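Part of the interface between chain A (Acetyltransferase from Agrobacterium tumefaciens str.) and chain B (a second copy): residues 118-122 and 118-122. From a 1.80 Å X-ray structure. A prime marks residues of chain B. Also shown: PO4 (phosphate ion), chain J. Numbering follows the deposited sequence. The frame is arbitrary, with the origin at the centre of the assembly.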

# COMPACT_ATOMS: atom_id res chain seq x y z
N VAL A 118 4.49 7.50 -5.47
CA VAL A 118 3.67 6.33 -5.76
C VAL A 118 4.60 5.11 -5.72
O VAL A 118 5.65 5.14 -6.34
CB VAL A 118 2.99 6.44 -7.16
CG1 VAL A 118 2.11 5.21 -7.42
CG2 VAL A 118 2.14 7.71 -7.23
N MSE A 119 4.19 4.07 -5.00
CA MSE A 119 5.04 2.88 -4.82
C MSE A 119 4.39 1.64 -5.41
O MSE A 119 3.17 1.54 -5.51
CB MSE A 119 5.30 2.65 -3.33
CG MSE A 119 6.16 3.73 -2.71
SE MSE A 119 6.15 3.56 -0.76
CE MSE A 119 4.36 4.19 -0.45
N LEU A 120 5.22 0.65 -5.76
CA LEU A 120 4.71 -0.59 -6.29
C LEU A 120 5.70 -1.69 -5.95
O LEU A 120 6.90 -1.46 -6.04
CB LEU A 120 4.53 -0.48 -7.81
CG LEU A 120 4.01 -1.74 -8.51
CD1 LEU A 120 3.05 -1.38 -9.64
CD2 LEU A 120 5.17 -2.58 -9.01
N LEU A 121 5.19 -2.85 -5.55
CA LEU A 121 5.99 -4.02 -5.26
C LEU A 121 5.59 -5.15 -6.18
O LEU A 121 4.41 -5.47 -6.31
CB LEU A 121 5.79 -4.47 -3.80
CG LEU A 121 6.53 -3.66 -2.74
CD1 LEU A 121 6.56 -4.45 -1.43
CD2 LEU A 121 7.94 -3.38 -3.21
N THR A 122 6.58 -5.76 -6.82
CA THR A 122 6.27 -6.88 -7.69
C THR A 122 7.12 -8.10 -7.32
O THR A 122 8.24 -7.98 -6.84
CB THR A 122 6.37 -6.50 -9.19
OG1 THR A 122 5.88 -7.59 -9.99
CG2 THR A 122 7.79 -6.16 -9.60
N VAL B 118 1.81 -9.38 4.24
CA VAL B 118 2.05 -8.04 4.73
C VAL B 118 3.33 -7.58 4.04
O VAL B 118 4.33 -8.31 4.06
CB VAL B 118 2.25 -7.99 6.27
CG1 VAL B 118 2.52 -6.56 6.71
CG2 VAL B 118 1.02 -8.58 6.99
N MSE B 119 3.27 -6.42 3.40
CA MSE B 119 4.39 -5.90 2.61
C MSE B 119 4.90 -4.58 3.13
O MSE B 119 4.17 -3.82 3.77
CB MSE B 119 3.98 -5.73 1.14
CG MSE B 119 3.53 -6.99 0.49
SE MSE B 119 2.87 -6.62 -1.29
CE MSE B 119 1.16 -5.86 -0.82
N LEU B 120 6.15 -4.27 2.83
CA LEU B 120 6.66 -2.95 3.07
C LEU B 120 7.80 -2.62 2.11
O LEU B 120 8.48 -3.52 1.62
CB LEU B 120 7.09 -2.77 4.52
CG LEU B 120 8.29 -3.44 5.15
CD1 LEU B 120 9.61 -2.76 4.78
CD2 LEU B 120 8.07 -3.34 6.66
N LEU B 121 7.96 -1.34 1.85
CA LEU B 121 9.03 -0.84 1.00
C LEU B 121 9.95 0.01 1.84
O LEU B 121 9.51 0.84 2.66
CB LEU B 121 8.49 0.02 -0.16
CG LEU B 121 7.65 -0.69 -1.22
CD1 LEU B 121 6.16 -0.70 -0.85
CD2 LEU B 121 7.84 -0.02 -2.58
N THR B 122 11.25 -0.18 1.65
CA THR B 122 12.20 0.63 2.38
C THR B 122 13.34 1.09 1.45
O THR B 122 13.42 0.67 0.30
CB THR B 122 12.72 -0.12 3.61
OG1 THR B 122 13.34 0.81 4.51
CG2 THR B 122 13.68 -1.23 3.17
P PO4 J . 8.83 1.94 6.12
O1 PO4 J . 10.28 1.56 5.88
O2 PO4 J . 8.03 0.69 6.40
O3 PO4 J . 8.74 2.88 7.30
O4 PO4 J . 8.29 2.62 4.89

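Residues 118-122 of each chain form a β-strand, and the two copies of this strand face each other across the interface. Their axes approach to 8.2 Å, and their N-to-C directions make an angle of 122°, so the strands cross obliquely, closer to antiparallel than to parallel. That separation is too wide for backbone pairing, and no hydrogen bond links the two stretches; they meet mainly through apolar side chains. The nearest CA atoms across the contact are those of Leu121 and Leu121′, 7.7 Å apart. The usual alternation of a strand sends CB of 119 and 121 toward the partner. Met119 and Leu121 direct their CA-to-CB bonds toward the partner strand, as do Met119′ and Leu121′, whereas Leu120, Thr122 and their counterparts point away. Val118 and Val118′ lie out of reach.

The two leucines at position 121 supply most of the 273 Å² buried between the stretches. Their side chains meet directly: CD2 of Leu121 lies 3.4 Å from both CG and CD2 of Leu121′, a tight apolar contact. Each leucine also packs against the selenomethionine at position 119 of the other chain. CD1 of Leu121 sits 3.9 Å from CB of Met119′, and CD2 of Leu121′ sits 3.8 Å from CB of Met119, so the arrangement is reciprocal. In both cases the closest methionine atom is CB, at the base of the side chain, rather than SE. The same leucine methyls also approach backbone: CD1 of Leu121 is 3.7 Å from O of Leu120′, and CD2 of Leu121′ is 3.9 Å from O of Leu120. Thus position 120 touches the opposite strand through its carbonyl while its CA-to-CB bond points away.

The symmetry is only approximate in detail. Met119 and Met119′ share the same m, t, m rotamer, and both leucines at position 121 have chi1 in m, but chi2 is t in Leu121 and p in Leu121′. Leu120 and Leu120′ differ as well, with chi1 t in the first and p in the second.

A phosphate ion, probably from the crystallisation liquor, lies beside chain B. Its O4 is 3.1 Å from O of Leu121′, and its O1 is 3.4 Å from OG1 of Thr122′, at best a weak hydrogen bond.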